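Tudor and KH domain-containing protein homolog (PDB 5YGB) binds the N-terminus of Piwi through its extended Tudor domain, the part present here, and takes part in the piRNA pathway that represses transposons. Local coordinates at residues A[142-153]-A[205-215]. The protein carries 1 engineered substitution. Numbering follows the deposited sequence. Where two conformers were deposited one is given.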
loop_
_atom_site.group_PDB
_atom_site.type_symbol
_atom_site.label_atom_id
_atom_site.label_comp_id
_atom_site.label_asym_id
_atom_site.label_seq_id
_atom_site.Cartn_x
_atom_site.Cartn_y
_atom_site.Cartn_z
ATOM N N TRP A 142 -12.131 8.148 11.284
ATOM C CA TRP A 142 -11.145 8.571 12.269
ATOM C C TRP A 142 -10.887 10.065 12.168
ATOM O O TRP A 142 -10.798 10.595 11.058
ATOM C CB TRP A 142 -9.819 7.833 12.060
ATOM C CG TRP A 142 -9.820 6.382 12.410
ATOM C CD1 TRP A 142 -10.129 5.334 11.594
ATOM C CD2 TRP A 142 -9.459 5.824 13.669
ATOM N NE1 TRP A 142 -10.000 4.147 12.279
ATOM C CE2 TRP A 142 -9.588 4.422 13.558
ATOM C CE3 TRP A 142 -9.046 6.366 14.889
ATOM C CZ2 TRP A 142 -9.318 3.564 14.623
ATOM C CZ3 TRP A 142 -8.781 5.515 15.943
ATOM C CH2 TRP A 142 -8.910 4.130 15.804
ATOM N N PRO A 143 -10.733 10.748 13.320
ATOM C CA PRO A 143 -10.305 12.150 13.285
ATOM C C PRO A 143 -8.949 12.291 12.607
ATOM O O PRO A 143 -8.102 11.402 12.733
ATOM C CB PRO A 143 -10.207 12.533 14.765
ATOM C CG PRO A 143 -11.082 11.563 15.470
ATOM C CD PRO A 143 -10.944 10.278 14.700
ATOM N N LYS A 144 -8.744 13.396 11.903
ATOM C CA LYS A 144 -7.473 13.645 11.241
ATOM C C LYS A 144 -6.313 13.564 12.230
ATOM O O LYS A 144 -5.227 13.097 11.881
ATOM C CB LYS A 144 -7.493 15.011 10.557
ATOM C CG LYS A 144 -8.530 15.112 9.453
ATOM C CD LYS A 144 -8.129 14.282 8.244
ATOM C CE LYS A 144 -9.064 14.505 7.066
ATOM N NZ LYS A 144 -9.484 15.929 6.935
ATOM N N SER A 145 -6.539 13.995 13.468
ATOM C CA SER A 145 -5.481 13.964 14.475
ATOM C C SER A 145 -5.094 12.529 14.840
ATOM O O SER A 145 -3.944 12.260 15.190
ATOM C CB SER A 145 -5.904 14.723 15.735
ATOM O OG SER A 145 -7.131 14.227 16.240
ATOM N N SER A 146 -6.055 11.612 14.767
ATOM C CA SER A 146 -5.777 10.203 15.057
ATOM C C SER A 146 -4.983 9.581 13.920
ATOM O O SER A 146 -4.048 8.807 14.150
ATOM C CB SER A 146 -7.066 9.415 15.278
ATOM O OG SER A 146 -7.701 9.800 16.490
ATOM N N ILE A 147 -5.364 9.903 12.688
ATOM C CA ILE A 147 -4.639 9.418 11.524
ATOM C C ILE A 147 -3.208 9.938 11.563
ATOM O O ILE A 147 -2.267 9.175 11.347
ATOM C CB ILE A 147 -5.337 9.839 10.216
ATOM C CG1 ILE A 147 -6.745 9.244 10.158
ATOM C CG2 ILE A 147 -4.515 9.399 9.012
ATOM C CD1 ILE A 147 -7.582 9.743 8.996
ATOM N N ALA A 148 -3.041 11.222 11.865
ATOM C CA ALA A 148 -1.712 11.820 11.958
ATOM C C ALA A 148 -0.861 11.161 13.041
ATOM O O ALA A 148 0.320 10.876 12.822
ATOM C CB ALA A 148 -1.829 13.325 12.212
ATOM N N LYS A 149 -1.451 10.908 14.204
ATOM C CA LYS A 149 -0.707 10.272 15.280
ATOM C C LYS A 149 -0.244 8.878 14.855
ATOM O O LYS A 149 0.887 8.487 15.136
ATOM C CB LYS A 149 -1.552 10.189 16.555
ATOM C CG LYS A 149 -0.835 9.551 17.734
ATOM C CD LYS A 149 0.396 10.341 18.141
ATOM C CE LYS A 149 1.044 9.753 19.386
ATOM N NZ LYS A 149 2.128 10.624 19.928
ATOM N N PHE A 150 -1.114 8.143 14.173
ATOM C CA PHE A 150 -0.745 6.813 13.707
ATOM C C PHE A 150 0.373 6.885 12.650
ATOM O O PHE A 150 1.303 6.074 12.657
ATOM C CB PHE A 150 -1.979 6.082 13.160
ATOM C CG PHE A 150 -1.710 4.666 12.750
ATOM C CD1 PHE A 150 -1.483 3.687 13.706
ATOM C CD2 PHE A 150 -1.665 4.316 11.410
ATOM C CE1 PHE A 150 -1.233 2.365 13.335
ATOM C CE2 PHE A 150 -1.401 2.997 11.027
ATOM C CZ PHE A 150 -1.190 2.018 11.996
ATOM N N GLU A 151 0.291 7.851 11.743
ATOM C CA GLU A 151 1.363 8.067 10.775
ATOM C C GLU A 151 2.682 8.375 11.474
ATOM O O GLU A 151 3.733 7.888 11.058
ATOM C CB GLU A 151 0.995 9.200 9.815
ATOM C CG GLU A 151 -0.120 8.812 8.851
ATOM C CD GLU A 151 -0.616 9.967 8.007
ATOM O OE1 GLU A 151 -0.613 11.113 8.501
ATOM O OE2 GLU A 151 -1.015 9.723 6.851
ATOM N N GLU A 152 2.624 9.182 12.531
ATOM C CA GLU A 152 3.814 9.527 13.309
ATOM C C GLU A 152 4.414 8.324 14.027
ATOM O O GLU A 152 5.630 8.106 13.978
ATOM C CB GLU A 152 3.477 10.611 14.339
ATOM C CG GLU A 152 3.122 11.968 13.749
ATOM C CD GLU A 152 2.745 12.985 14.817
ATOM O OE1 GLU A 152 1.532 13.205 15.037
ATOM O OE2 GLU A 152 3.662 13.562 15.440
ATOM N N LEU A 153 3.576 7.553 14.713
ATOM C CA LEU A 153 4.071 6.418 15.479
ATOM C C LEU A 153 4.654 5.334 14.568
ATOM O O LEU A 153 5.611 4.642 14.932
ATOM C CB LEU A 153 2.959 5.827 16.341
ATOM C CG LEU A 153 2.452 6.732 17.473
ATOM C CD1 LEU A 153 1.262 6.094 18.187
ATOM C CD2 LEU A 153 3.575 7.049 18.457
ATOM N N ILE A 205 1.419 0.121 19.904
ATOM C CA ILE A 205 0.909 1.346 19.305
ATOM C C ILE A 205 -0.589 1.545 19.603
ATOM O O ILE A 205 -1.021 2.664 19.846
ATOM C CB ILE A 205 1.208 1.359 17.781
ATOM C CG1 ILE A 205 2.702 1.644 17.584
ATOM C CG2 ILE A 205 0.365 2.404 17.056
ATOM C CD1 ILE A 205 3.159 1.709 16.142
ATOM N N ALA A 206 -1.368 0.465 19.632
ATOM C CA ALA A 206 -2.772 0.548 20.036
ATOM C C ALA A 206 -2.900 1.133 21.440
ATOM O O ALA A 206 -3.734 2.009 21.690
ATOM C CB ALA A 206 -3.426 -0.822 19.984
ATOM N N ASP A 207 -2.071 0.652 22.364
ATOM C CA ASP A 207 -2.170 1.118 23.739
ATOM C C ASP A 207 -1.672 2.554 23.872
ATOM O O ASP A 207 -2.211 3.316 24.684
ATOM C CB ASP A 207 -1.412 0.179 24.678
ATOM C CG ASP A 207 -2.164 -1.123 24.917
ATOM O OD1 ASP A 207 -3.398 -1.135 24.734
ATOM O OD2 ASP A 207 -1.527 -2.132 25.277
ATOM N N LEU A 208 -0.671 2.937 23.088
ATOM C CA LEU A 208 -0.247 4.334 23.054
ATOM C C LEU A 208 -1.376 5.237 22.549
ATOM O O LEU A 208 -1.635 6.296 23.125
ATOM C CB LEU A 208 0.997 4.498 22.186
ATOM C CG LEU A 208 2.287 3.945 22.777
ATOM C CD1 LEU A 208 3.392 3.961 21.731
ATOM C CD2 LEU A 208 2.703 4.752 24.005
ATOM N N MET A 209 -2.062 4.822 21.490
ATOM C CA MET A 209 -3.142 5.646 20.964
ATOM C C MET A 209 -4.309 5.758 21.943
ATOM O O MET A 209 -4.861 6.839 22.104
ATOM C CB MET A 209 -3.621 5.107 19.623
ATOM C CG MET A 209 -2.572 5.240 18.529
ATOM S SD MET A 209 -3.219 4.882 16.891
ATOM C CE MET A 209 -4.399 6.218 16.659
ATOM N N ILE A 210 -4.655 4.664 22.618
ATOM C CA ILE A 210 -5.748 4.680 23.583
ATOM C C ILE A 210 -5.388 5.531 24.796
ATOM O O ILE A 210 -6.160 6.403 25.194
ATOM C CB ILE A 210 -6.114 3.249 24.039
ATOM C CG1 ILE A 210 -6.722 2.476 22.868
ATOM C CG2 ILE A 210 -7.111 3.296 25.192
ATOM C CD1 ILE A 210 -6.874 0.972 23.120
ATOM N N THR A 211 -4.222 5.299 25.387
ATOM C CA THR A 211 -3.870 6.006 26.621
ATOM C C THR A 211 -3.634 7.495 26.392
ATOM O O THR A 211 -3.683 8.276 27.339
ATOM C CB THR A 211 -2.613 5.423 27.296
ATOM O OG1 THR A 211 -1.514 5.414 26.373
ATOM C CG2 THR A 211 -2.871 4.008 27.798
ATOM N N GLN A 212 -3.380 7.891 25.149
ATOM C CA GLN A 212 -3.126 9.297 24.848
ATOM C C GLN A 212 -4.305 9.987 24.152
ATOM O O GLN A 212 -4.185 11.126 23.698
ATOM C CB GLN A 212 -1.845 9.419 24.016
ATOM C CG GLN A 212 -0.620 8.962 24.801
ATOM C CD GLN A 212 0.681 9.044 24.025
ATOM O OE1 GLN A 212 0.804 9.792 23.056
ATOM N NE2 GLN A 212 1.669 8.278 24.464
ATOM N N GLY A 213 -5.447 9.302 24.070
ATOM C CA GLY A 213 -6.689 9.930 23.655
ATOM C C GLY A 213 -6.980 9.955 22.168
ATOM O O GLY A 213 -7.867 10.692 21.721
ATOM N N PHE A 214 -6.261 9.140 21.397
ATOM C CA PHE A 214 -6.434 9.103 19.942
ATOM C C PHE A 214 -7.283 7.926 19.459
ATOM O O PHE A 214 -7.632 7.837 18.275
ATOM C CB PHE A 214 -5.072 9.048 19.254
ATOM C CG PHE A 214 -4.235 10.261 19.486
ATOM C CD1 PHE A 214 -4.434 11.409 18.740
ATOM C CD2 PHE A 214 -3.249 10.255 20.455
ATOM C CE1 PHE A 214 -3.655 12.528 18.960
ATOM C CE2 PHE A 214 -2.471 11.380 20.681
ATOM C CZ PHE A 214 -2.674 12.511 19.928
ATOM N N ALA A 215 -7.591 7.014 20.370
ATOM C CA ALA A 215 -8.429 5.866 20.051
ATOM C C ALA A 215 -9.150 5.387 21.295
ATOM O O ALA A 215 -8.781 5.759 22.407
ATOM C CB ALA A 215 -7.588 4.728 19.456
#
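K149 runs over the ring of F214 from CB outward. Its CB sits 3.8 Å from F214 CD1; CG, anti to the backbone N (chi1 -179°), lies above the ring centre in a CH-pi contact, 3.7 Å from F214 CD2. After the bend at chi2, CD passes F214 CE2 at 4.0 Å, CE comes to 3.7 Å from Q212 OE1, and NZ makes a weak hydrogen bond to that oxygen. Without the ring, as with an alanine at F214, the K149 methylenes would probably lose the face they lie on and swing more freely. A Schellman motif ending helix 205-211 presents the ring, with G213 at positive phi and F214 N bonded to M209 O. In the staphylococcal nuclease-like lobe of this extended Tudor domain, the axes of 144-153 and 205-211 run at 142° to each other, 11.0 Å apart at closest, beside the sheet with strands 5-12 and 124-128, which F150 touches. At the start of helix 144-153, S146 OG donates to F214 O at 2.7 Å, and the W142 edge reaches the same oxygen (CZ3 to O 3.5 Å). One M209 conformer sets SD obliquely by F150 CD1, a Met-aromatic contact, and L153 CD1 meets its CG and I205 CG2.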